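Local coordinates for protein twin-arginine translocation pathway signal (Rhodoferax ferrireducens, PDB 5IM2) that probably serves as the solute-binding component of a TRAP transporter, capturing small carboxylates such as the benzoate held in its pocket, at residues Gly81-Glu86 against Pro277-Ile282; Val109-Thr114 against Leu265-Ala270; His174-Gln179 against Glu243-His248; Lys187-Arg192 against Thr225-Ala230. All coordinates share one frame; numbering follows the deposited sequence.

Interaction 1 (Gly81-Glu86 against Pro277-Ile282)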
# COMPACT_ATOMS: atom_id res chain seq x y z
N GLY A 81 -13.15 19.24 18.95
CA GLY A 81 -12.06 18.95 19.86
C GLY A 81 -12.35 17.87 20.87
O GLY A 81 -11.50 17.60 21.73
N ARG A 82 -13.52 17.23 20.80
CA ARG A 82 -13.81 16.20 21.79
C ARG A 82 -13.04 14.93 21.53
O ARG A 82 -12.82 14.14 22.46
CB ARG A 82 -15.30 15.90 21.83
CG ARG A 82 -16.12 17.11 22.17
CD ARG A 82 -17.33 16.78 23.00
NE ARG A 82 -18.22 15.80 22.39
CZ ARG A 82 -18.95 16.02 21.30
NH1 ARG A 82 -18.88 17.17 20.65
NH2 ARG A 82 -19.75 15.07 20.85
N ILE A 83 -12.62 14.70 20.29
CA ILE A 83 -11.74 13.58 19.96
C ILE A 83 -10.34 14.14 19.74
O ILE A 83 -10.10 14.95 18.84
CB ILE A 83 -12.21 12.82 18.72
CG1 ILE A 83 -13.66 12.35 18.85
CG2 ILE A 83 -11.27 11.62 18.49
CD1 ILE A 83 -14.21 11.70 17.57
N GLN A 84 -9.40 13.69 20.58
CA GLN A 84 -8.01 14.10 20.48
C GLN A 84 -7.16 12.86 20.23
O GLN A 84 -7.55 11.75 20.57
CB GLN A 84 -7.53 14.80 21.75
CG GLN A 84 -8.25 16.13 22.02
CD GLN A 84 -8.05 17.14 20.91
OE1 GLN A 84 -6.99 17.19 20.29
NE2 GLN A 84 -9.08 17.93 20.63
N PHE A 85 -5.99 13.06 19.64
CA PHE A 85 -5.10 11.95 19.33
C PHE A 85 -3.74 12.14 19.98
O PHE A 85 -3.19 13.25 20.00
CB PHE A 85 -4.91 11.82 17.86
CG PHE A 85 -6.17 11.47 17.12
CD1 PHE A 85 -7.03 12.47 16.67
CD2 PHE A 85 -6.48 10.15 16.86
CE1 PHE A 85 -8.17 12.15 15.99
CE2 PHE A 85 -7.64 9.81 16.18
CZ PHE A 85 -8.48 10.82 15.74
N GLU A 86 -3.19 11.04 20.50
CA GLU A 86 -1.77 10.92 20.79
C GLU A 86 -1.22 10.07 19.66
O GLU A 86 -1.50 8.87 19.58
CB GLU A 86 -1.48 10.29 22.15
CG GLU A 86 -1.85 11.20 23.29
CD GLU A 86 -1.62 10.55 24.62
OE1 GLU A 86 -1.90 9.33 24.73
OE2 GLU A 86 -1.15 11.25 25.54
N PRO A 277 -22.09 7.58 21.22
CA PRO A 277 -22.67 7.52 19.87
C PRO A 277 -22.33 8.74 19.02
O PRO A 277 -22.07 8.59 17.83
CB PRO A 277 -24.18 7.41 20.14
CG PRO A 277 -24.29 6.80 21.47
CD PRO A 277 -23.11 7.32 22.26
N ASP A 278 -22.32 9.94 19.60
CA ASP A 278 -22.10 11.13 18.77
C ASP A 278 -20.68 11.15 18.20
O ASP A 278 -20.47 11.53 17.04
CB ASP A 278 -22.39 12.40 19.58
CG ASP A 278 -21.59 12.47 20.87
OD1 ASP A 278 -20.62 11.70 21.00
OD2 ASP A 278 -21.93 13.31 21.74
N LEU A 279 -19.69 10.71 18.98
CA LEU A 279 -18.31 10.67 18.50
C LEU A 279 -18.06 9.48 17.58
O LEU A 279 -17.32 9.60 16.61
CB LEU A 279 -17.34 10.65 19.69
CG LEU A 279 -17.44 11.87 20.61
CD1 LEU A 279 -16.35 11.78 21.68
CD2 LEU A 279 -17.30 13.16 19.82
N ARG A 280 -18.71 8.35 17.85
CA ARG A 280 -18.68 7.24 16.91
C ARG A 280 -19.18 7.69 15.54
O ARG A 280 -18.61 7.33 14.51
CB ARG A 280 -19.48 6.06 17.45
CG ARG A 280 -19.50 4.83 16.52
CD ARG A 280 -19.78 3.52 17.25
NE ARG A 280 -20.97 3.61 18.10
CZ ARG A 280 -20.97 3.68 19.43
NH1 ARG A 280 -19.83 3.64 20.11
NH2 ARG A 280 -22.12 3.79 20.08
N LYS A 281 -20.24 8.52 15.51
CA LYS A 281 -20.75 8.98 14.22
C LYS A 281 -19.70 9.80 13.47
O LYS A 281 -19.58 9.69 12.25
CB LYS A 281 -22.01 9.81 14.42
CG LYS A 281 -22.61 10.34 13.12
CD LYS A 281 -23.93 11.05 13.34
CE LYS A 281 -24.76 11.07 12.07
NZ LYS A 281 -26.21 11.23 12.39
N ILE A 282 -18.92 10.60 14.19
CA ILE A 282 -17.84 11.37 13.57
C ILE A 282 -16.81 10.43 12.98
O ILE A 282 -16.34 10.61 11.84
CB ILE A 282 -17.19 12.34 14.58
CG1 ILE A 282 -18.22 13.32 15.15
CG2 ILE A 282 -16.03 13.10 13.93
CD1 ILE A 282 -18.76 14.28 14.15
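Arg82 reaches over Leu279 to pair with Asp278 on the first turn of helix 277-285. Its CB already lies against the leucine, 3.9 Å from Leu279 CD2. The chain then bends at chi2 and chi3, which brings its far end back over the same methyl: NE passes close by, and CZ comes to 3.6 Å from Leu279 CD2, so that the methyl lies beneath one face of the guanidinium. At the tip, NH2 forms a salt bridge with Asp278, with NH2 to OD2 at 2.9 Å. The two flat groups are steeply turned, their planes 64° apart, and NH2 is the nitrogen that makes the link.

Leu279 also points toward the strand, its branched end sliding past Ile83 in the opposite direction. CG1 of Ile83 sits 3.9 Å from Leu279 CD2 and equally near its CD1, while Ile83 CD1 lies 3.9 Å from Leu279 CB and, more loosely, 4.3 Å from Ile282 CB. Shortening Leu279 to an alanine would remove both methyls and is likely to leave the guanidinium face without its apolar support and open a gap beside Ile83.

Strand 83-88 is an outermost strand of the five-stranded sheet. Its backbone pairs with strand 49-55, Ile83 packs on Leu51 there and on Val75 of helix 62-78, and helix 277-285 closes against this corner, with Ile282 also touching Glu78 at the end of helix 62-78.

Interaction 2 (Val109-Thr114 against Leu265-Ala270)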
# COMPACT_ATOMS: atom_id res chain seq x y z
N VAL A 109 -2.65 0.13 21.15
CA VAL A 109 -3.06 1.42 20.62
C VAL A 109 -4.50 1.33 20.13
O VAL A 109 -5.09 0.25 20.05
CB VAL A 109 -2.14 1.87 19.47
CG1 VAL A 109 -0.70 2.03 19.98
CG2 VAL A 109 -2.21 0.90 18.33
N ASP A 110 -5.06 2.48 19.73
CA ASP A 110 -6.43 2.50 19.22
C ASP A 110 -6.54 2.43 17.70
O ASP A 110 -7.47 1.79 17.19
CB ASP A 110 -7.16 3.76 19.72
CG ASP A 110 -7.22 3.82 21.21
OD1 ASP A 110 -7.98 3.00 21.79
OD2 ASP A 110 -6.50 4.66 21.81
N ILE A 111 -5.65 3.08 16.95
CA ILE A 111 -5.74 3.13 15.49
C ILE A 111 -4.35 2.93 14.90
O ILE A 111 -3.38 3.53 15.36
CB ILE A 111 -6.34 4.47 14.99
CG1 ILE A 111 -7.75 4.64 15.52
CG2 ILE A 111 -6.30 4.53 13.47
CD1 ILE A 111 -8.26 6.07 15.33
N ILE A 112 -4.27 2.09 13.87
CA ILE A 112 -3.04 1.87 13.12
C ILE A 112 -3.31 2.03 11.62
O ILE A 112 -4.45 1.90 11.15
CB ILE A 112 -2.39 0.49 13.44
CG1 ILE A 112 -3.30 -0.67 13.08
CG2 ILE A 112 -2.08 0.44 14.91
CD1 ILE A 112 -3.10 -1.22 11.70
N TRP A 113 -2.24 2.34 10.87
CA TRP A 113 -2.23 2.32 9.42
C TRP A 113 -1.04 1.46 9.01
O TRP A 113 0.10 1.74 9.41
CB TRP A 113 -2.10 3.73 8.83
CG TRP A 113 -2.16 3.89 7.35
CD1 TRP A 113 -3.28 4.06 6.58
CD2 TRP A 113 -1.05 3.98 6.46
NE1 TRP A 113 -2.93 4.22 5.25
CE2 TRP A 113 -1.57 4.21 5.16
CE3 TRP A 113 0.34 3.90 6.62
CZ2 TRP A 113 -0.75 4.33 4.04
CZ3 TRP A 113 1.14 4.02 5.51
CH2 TRP A 113 0.60 4.25 4.24
N THR A 114 -1.32 0.38 8.29
CA THR A 114 -0.29 -0.60 7.95
C THR A 114 -0.58 -1.24 6.60
O THR A 114 -1.65 -1.06 6.02
CB THR A 114 -0.17 -1.69 9.04
OG1 THR A 114 1.08 -2.38 8.90
CG2 THR A 114 -1.34 -2.70 8.95
N LEU A 265 -6.51 1.07 7.45
CA LEU A 265 -6.62 1.96 8.59
C LEU A 265 -7.59 1.25 9.52
O LEU A 265 -8.79 1.17 9.21
CB LEU A 265 -7.13 3.34 8.19
CG LEU A 265 -7.30 4.39 9.28
CD1 LEU A 265 -5.93 4.78 9.83
CD2 LEU A 265 -8.03 5.58 8.69
N ALA A 266 -7.07 0.69 10.60
CA ALA A 266 -7.84 -0.18 11.48
C ALA A 266 -7.89 0.35 12.92
O ALA A 266 -6.88 0.83 13.46
CB ALA A 266 -7.23 -1.59 11.46
N MET A 267 -9.05 0.18 13.56
CA MET A 267 -9.29 0.63 14.93
C MET A 267 -9.61 -0.54 15.85
O MET A 267 -10.27 -1.51 15.43
CB MET A 267 -10.45 1.66 14.96
CG MET A 267 -10.59 2.35 16.27
SD MET A 267 -11.79 3.70 16.21
CE MET A 267 -11.66 4.22 17.92
N ASN A 268 -9.14 -0.47 17.09
CA ASN A 268 -9.55 -1.41 18.12
C ASN A 268 -11.07 -1.43 18.27
O ASN A 268 -11.70 -0.39 18.46
CB ASN A 268 -8.89 -1.01 19.45
CG ASN A 268 -9.29 -1.89 20.58
OD1 ASN A 268 -10.13 -1.52 21.41
ND2 ASN A 268 -8.69 -3.08 20.65
N LYS A 269 -11.66 -2.63 18.24
CA LYS A 269 -13.12 -2.76 18.30
C LYS A 269 -13.68 -2.30 19.65
O LYS A 269 -14.70 -1.61 19.69
CB LYS A 269 -13.52 -4.21 18.01
CG LYS A 269 -14.90 -4.37 17.37
CD LYS A 269 -14.95 -5.54 16.38
CE LYS A 269 -14.32 -6.79 16.97
NZ LYS A 269 -14.83 -8.05 16.35
N ALA A 270 -13.04 -2.68 20.75
CA ALA A 270 -13.51 -2.25 22.06
C ALA A 270 -13.52 -0.72 22.17
O ALA A 270 -14.48 -0.13 22.68
CB ALA A 270 -12.62 -2.86 23.14
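Ile111 and Met267 face each other as a non-hydrogen-bonded antiparallel pair, with Ile111 CG1 3.7 Å from Met267 CG. On the same face of the sheet Leu265 joins them: its CD1 meets Ile111 CG2 at 3.7 Å and lies near CB of Trp113, the residue directly across from it. With CG of Leu265 anti to the backbone N (chi1 -180°) and chi2 at 67°, CD1 is turned toward the neighbouring strand, near Ile112 O. The other face carries Ile112 CD1 against Ala266 CB, a looser approach of 4.2 Å.

The backbone sets this spacing. Ile112 and Ala266 exchange two hydrogen bonds, Ile112 N to Ala266 O and Ala266 N to Ile112 O, each 2.9 Å. A third runs from Asn268 N to Asp110 O at 2.8 Å, and the same carbonyl receives a CA-H...O contact from Met267 CA.

Farther out, Asp110 is held by Lys52 N and Ser271 OG. Asn268 caps helix 269-273, its OD1 accepting from Ser271 N while ND2 bonds to Ala104 O. Trp71 of helix 62-78 packs on both Ile111 and Leu265. The Trp113 ring stacks on Phe263 and donates through NE1 to Gln166; its side chain is about 4 Å from the bound benzoate at the nearest atoms.

In this buried joint the main-chain polar atoms of Ile112 and Ala266 satisfy one another, leaving the side chains that meet across the strands to aliphatic packing, while polar side chains gather where the strand gives way to a helix. That packing continues along one face toward the aromatic residues beside the ligand.

Interaction 3 (His174-Gln179 against Glu243-His248)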
# COMPACT_ATOMS: atom_id res chain seq x y z
N HIS A 174 13.56 1.04 -8.37
CA HIS A 174 14.65 1.92 -7.97
C HIS A 174 15.87 1.04 -7.75
O HIS A 174 15.85 0.16 -6.88
CB HIS A 174 14.29 2.67 -6.69
CG HIS A 174 12.93 3.27 -6.75
ND1 HIS A 174 12.69 4.51 -7.29
CD2 HIS A 174 11.72 2.79 -6.36
CE1 HIS A 174 11.39 4.77 -7.27
NE2 HIS A 174 10.78 3.74 -6.70
N THR A 175 16.92 1.26 -8.54
CA THR A 175 18.11 0.41 -8.48
C THR A 175 19.37 1.24 -8.32
O THR A 175 19.43 2.40 -8.73
CB THR A 175 18.22 -0.44 -9.73
OG1 THR A 175 18.06 0.42 -10.86
CG2 THR A 175 17.11 -1.51 -9.75
N LYS A 176 20.38 0.63 -7.73
CA LYS A 176 21.63 1.33 -7.49
C LYS A 176 22.47 1.47 -8.76
O LYS A 176 23.03 2.54 -9.01
CB LYS A 176 22.43 0.60 -6.40
CG LYS A 176 21.81 0.70 -5.01
CD LYS A 176 22.76 0.27 -3.91
CE LYS A 176 22.61 -1.18 -3.59
NZ LYS A 176 23.68 -1.64 -2.64
N ASP A 177 22.56 0.41 -9.57
CA ASP A 177 23.57 0.32 -10.62
C ASP A 177 23.03 -0.01 -12.01
O ASP A 177 23.62 0.42 -13.01
CB ASP A 177 24.61 -0.76 -10.28
CG ASP A 177 25.30 -0.52 -8.94
OD1 ASP A 177 25.89 0.56 -8.73
OD2 ASP A 177 25.24 -1.43 -8.08
N LYS A 178 21.96 -0.81 -12.11
CA LYS A 178 21.47 -1.30 -13.40
C LYS A 178 20.20 -0.57 -13.79
O LYS A 178 19.23 -0.56 -13.03
CB LYS A 178 21.19 -2.81 -13.41
CG LYS A 178 21.29 -3.34 -14.87
CD LYS A 178 21.13 -4.83 -15.06
CE LYS A 178 21.57 -5.25 -16.47
NZ LYS A 178 22.99 -5.74 -16.54
N GLN A 179 20.20 0.00 -14.99
CA GLN A 179 18.94 0.49 -15.54
C GLN A 179 18.07 -0.66 -16.00
O GLN A 179 18.53 -1.59 -16.66
CB GLN A 179 19.22 1.43 -16.71
CG GLN A 179 17.96 1.96 -17.37
CD GLN A 179 18.29 3.04 -18.38
OE1 GLN A 179 18.96 2.78 -19.39
NE2 GLN A 179 17.83 4.26 -18.12
N GLU A 243 18.65 9.24 -2.83
CA GLU A 243 20.06 9.42 -2.53
C GLU A 243 20.82 8.11 -2.53
O GLU A 243 22.05 8.11 -2.71
CB GLU A 243 20.23 10.12 -1.18
CG GLU A 243 19.74 11.56 -1.19
CD GLU A 243 19.68 12.18 0.20
OE1 GLU A 243 20.22 11.58 1.15
OE2 GLU A 243 19.10 13.28 0.34
N LEU A 244 20.12 6.98 -2.36
CA LEU A 244 20.73 5.66 -2.26
C LEU A 244 20.64 4.85 -3.55
O LEU A 244 21.21 3.75 -3.61
CB LEU A 244 20.06 4.88 -1.11
CG LEU A 244 20.13 5.57 0.26
CD1 LEU A 244 19.15 4.99 1.26
CD2 LEU A 244 21.54 5.47 0.81
N THR A 245 19.94 5.35 -4.57
CA THR A 245 19.78 4.66 -5.85
C THR A 245 19.98 5.69 -6.95
O THR A 245 19.87 6.89 -6.72
CB THR A 245 18.40 3.96 -5.99
OG1 THR A 245 17.34 4.92 -5.88
CG2 THR A 245 18.20 2.87 -4.94
N ARG A 246 20.32 5.21 -8.15
CA ARG A 246 20.64 6.10 -9.27
C ARG A 246 19.70 5.97 -10.44
O ARG A 246 19.67 6.87 -11.29
CB ARG A 246 22.06 5.83 -9.81
CG ARG A 246 23.18 6.56 -9.12
CD ARG A 246 24.48 6.42 -9.93
NE ARG A 246 24.98 5.05 -9.93
CZ ARG A 246 25.89 4.57 -9.09
NH1 ARG A 246 26.44 5.35 -8.17
NH2 ARG A 246 26.27 3.30 -9.18
N PHE A 247 18.98 4.86 -10.55
CA PHE A 247 18.18 4.54 -11.72
C PHE A 247 16.75 4.28 -11.28
O PHE A 247 16.52 3.64 -10.25
CB PHE A 247 18.75 3.31 -12.44
CG PHE A 247 20.08 3.56 -13.06
CD1 PHE A 247 20.17 4.12 -14.32
CD2 PHE A 247 21.24 3.24 -12.38
CE1 PHE A 247 21.40 4.36 -14.90
CE2 PHE A 247 22.47 3.47 -12.95
CZ PHE A 247 22.55 4.03 -14.21
N HIS A 248 15.80 4.79 -12.05
CA HIS A 248 14.39 4.62 -11.75
C HIS A 248 13.66 4.26 -13.04
O HIS A 248 13.78 4.98 -14.03
CB HIS A 248 13.83 5.90 -11.15
CG HIS A 248 14.69 6.46 -10.06
ND1 HIS A 248 14.50 6.15 -8.73
CD2 HIS A 248 15.77 7.26 -10.10
CE1 HIS A 248 15.42 6.74 -8.00
NE2 HIS A 248 16.20 7.43 -8.81
O HOH W 1 16.63 4.37 -15.36
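His174 and His248 meet through like atoms: ND1 of one lies 2.8 Å from ND1 of the other in a nearly straight hydrogen bond, within the well-buried part of the contact. Each nitrogen approaches the other ring at its edge, near the plane, but the rings are turned 69° apart and neither lies over the other's face. Both imidazoles are held at their far nitrogens too, His174 NE2 by Leu231 O and His248 NE2 by Asn315 ND2, so their rotation is fixed at two points, and Trp233 touches both rings.

One residue along, Thr175 O is gripped twice, by Phe247 N at 3.1 Å and by Arg246 N at 3.0 Å; Thr175 N returns a bond to Phe247 O. OG1 of Thr175 takes the position between the backbone N and the carbonyl carbon (chi1 49°), from which it donates to Lys178 O at 2.7 Å and ties the turn back on itself. That turn wraps Phe247: the backbone around Lys178 C and Gln179 N covers one face of the ring, and Gln179 CB approaches Phe247 CD1 at 3.7 Å. A water links Gln179 NE2 to His248 O. On the exposed side of the turn Asp177 OD1 forms a salt bridge with Arg246 NH2, 2.8 Å long, though the arginine is poorly ordered.

Two residues, Arg246 and Phe247, stand opposite the one Thr175, a classic beta bulge, placed where antiparallel strands 171-175 and 247-251 of the six-stranded mixed sheet begin to part.

Interaction 4 (Lys187-Arg192 against Thr225-Ala230). With BEZ (benzoic acid), chain B.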
# COMPACT_ATOMS: atom_id res chain seq x y z
N LYS A 187 17.36 -9.92 -14.03
CA LYS A 187 17.86 -11.26 -13.75
C LYS A 187 18.92 -11.20 -12.67
O LYS A 187 19.92 -10.49 -12.81
CB LYS A 187 18.45 -11.89 -15.01
CG LYS A 187 17.44 -12.37 -16.03
CD LYS A 187 18.10 -13.35 -16.99
CE LYS A 187 17.18 -13.74 -18.14
NZ LYS A 187 17.92 -14.50 -19.18
N GLY A 188 18.71 -11.96 -11.60
CA GLY A 188 19.68 -12.11 -10.53
C GLY A 188 19.82 -10.91 -9.62
O GLY A 188 20.58 -10.98 -8.66
N LEU A 189 19.13 -9.80 -9.89
CA LEU A 189 19.14 -8.67 -8.97
C LEU A 189 18.37 -8.98 -7.71
O LEU A 189 17.25 -9.50 -7.75
CB LEU A 189 18.54 -7.42 -9.60
CG LEU A 189 19.26 -6.77 -10.79
CD1 LEU A 189 18.61 -5.42 -11.10
CD2 LEU A 189 20.73 -6.59 -10.52
N LYS A 190 18.95 -8.62 -6.57
CA LYS A 190 18.26 -8.71 -5.29
C LYS A 190 17.34 -7.50 -5.15
O LYS A 190 17.80 -6.39 -4.93
CB LYS A 190 19.27 -8.77 -4.14
CG LYS A 190 20.04 -10.07 -4.04
CD LYS A 190 21.11 -9.99 -2.98
CE LYS A 190 22.12 -8.85 -3.24
NZ LYS A 190 23.34 -8.91 -2.37
N MET A 191 16.03 -7.73 -5.28
CA MET A 191 15.02 -6.68 -5.34
C MET A 191 14.03 -6.80 -4.19
O MET A 191 13.40 -7.84 -4.02
CB MET A 191 14.26 -6.75 -6.67
CG MET A 191 15.13 -6.41 -7.87
SD MET A 191 15.74 -4.69 -7.90
CE MET A 191 14.19 -3.80 -8.05
N ARG A 192 13.83 -5.70 -3.47
CA ARG A 192 12.87 -5.65 -2.38
C ARG A 192 11.44 -5.48 -2.89
O ARG A 192 11.17 -4.66 -3.78
CB ARG A 192 13.20 -4.50 -1.42
CG ARG A 192 12.22 -4.32 -0.28
CD ARG A 192 11.04 -3.39 -0.64
NE ARG A 192 10.16 -3.24 0.51
CZ ARG A 192 9.06 -2.48 0.53
NH1 ARG A 192 8.69 -1.78 -0.56
NH2 ARG A 192 8.35 -2.42 1.63
N THR A 225 22.42 -5.75 1.02
CA THR A 225 21.64 -6.98 0.91
C THR A 225 20.57 -6.89 -0.16
O THR A 225 19.94 -7.91 -0.48
CB THR A 225 21.00 -7.37 2.26
OG1 THR A 225 20.24 -6.29 2.80
CG2 THR A 225 22.10 -7.79 3.27
N ILE A 226 20.32 -5.69 -0.70
CA ILE A 226 19.48 -5.54 -1.88
C ILE A 226 20.15 -4.61 -2.87
O ILE A 226 20.89 -3.69 -2.50
CB ILE A 226 18.06 -5.02 -1.53
CG1 ILE A 226 18.11 -3.70 -0.76
CG2 ILE A 226 17.28 -6.08 -0.77
CD1 ILE A 226 16.72 -3.12 -0.53
N ASP A 227 19.89 -4.87 -4.16
CA ASP A 227 20.33 -4.07 -5.29
C ASP A 227 19.34 -2.96 -5.64
O ASP A 227 19.68 -2.02 -6.36
CB ASP A 227 20.52 -4.98 -6.51
CG ASP A 227 21.64 -6.01 -6.30
OD1 ASP A 227 22.67 -5.60 -5.74
OD2 ASP A 227 21.50 -7.21 -6.69
N GLY A 228 18.11 -3.07 -5.19
CA GLY A 228 17.06 -2.17 -5.61
C GLY A 228 15.80 -2.50 -4.87
O GLY A 228 15.74 -3.47 -4.09
N ALA A 229 14.78 -1.68 -5.11
CA ALA A 229 13.52 -1.78 -4.38
C ALA A 229 12.37 -1.39 -5.29
O ALA A 229 12.49 -0.47 -6.11
CB ALA A 229 13.48 -0.89 -3.14
N ALA A 230 11.24 -2.05 -5.08
CA ALA A 230 9.98 -1.66 -5.68
C ALA A 230 9.28 -0.73 -4.70
O ALA A 230 9.03 -1.12 -3.56
CB ALA A 230 9.14 -2.90 -5.98
C BEZ B . 6.04 0.01 0.92
O1 BEZ B . 6.35 -0.36 -0.25
O2 BEZ B . 6.32 -0.72 1.89
C1 BEZ B . 5.36 1.33 1.12
C2 BEZ B . 5.00 1.73 2.41
C3 BEZ B . 4.40 2.98 2.58
C4 BEZ B . 4.15 3.78 1.48
C5 BEZ B . 4.48 3.37 0.21
C6 BEZ B . 5.10 2.13 0.03
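The Arg192 guanidinium is met at its edge, near its plane, by Ala230 O and by the carboxylate of the bound benzoate. The pairing with the ligand is bidentate: NH1 reaches O1 of benzoate at 2.8 Å and NH2 reaches O2 at 2.7 Å, both bonds almost straight. NH1 also donates to Ala230 O at 3.1 Å with a bent angle of 137°, and NH2 to Met212 O, which together fix the rotation of the group. A methionine in place of Arg192 would probably leave the benzoate carboxylate without its paired donors and counter-charge.

A second flat group, the Asp227 carboxylate, receives Lys190 N on the anti side of OD2 at 2.9 Å, 30° out of its plane. Strands 190-193 and 228-232 run parallel as neighbours in the six-stranded sheet; helices 196-205 and 217-223 and strand 208-211 lie between them in the chain, giving consecutive beta-alpha-beta crossovers. Arg192 N to Gly228 O and Ala230 N to Arg192 O continue the ladder, while Lys190 O accepts from Asp227 N at 2.7 Å. Met191, bent at chi2 and chi3, curls SD to 3.7 Å from the bare CA of Gly228.

Overall arrangement
The contacts fall into two groups on opposite sides of the chain's centre, consistent with the two-domain TRAP solute-binding fold. Interactions 1 and 2, centres 14 Å apart, share the five-stranded sheet and touch through Phe85 and Ile111. Interactions 3 and 4, centres 10 Å apart, share the six-stranded sheet. Along the chain 4 nests within 3, 3 within 2, and 2 within 1: the chain leaves the first sheet, forms most of the second, returns with strand 262-267, and later adds strand 316-320 to the second. Interactions 2 and 4 approach to about 10 Å at their nearest atoms; benzoate, held by Arg192 and close to Trp113, is consistent with binding in the cleft between domains.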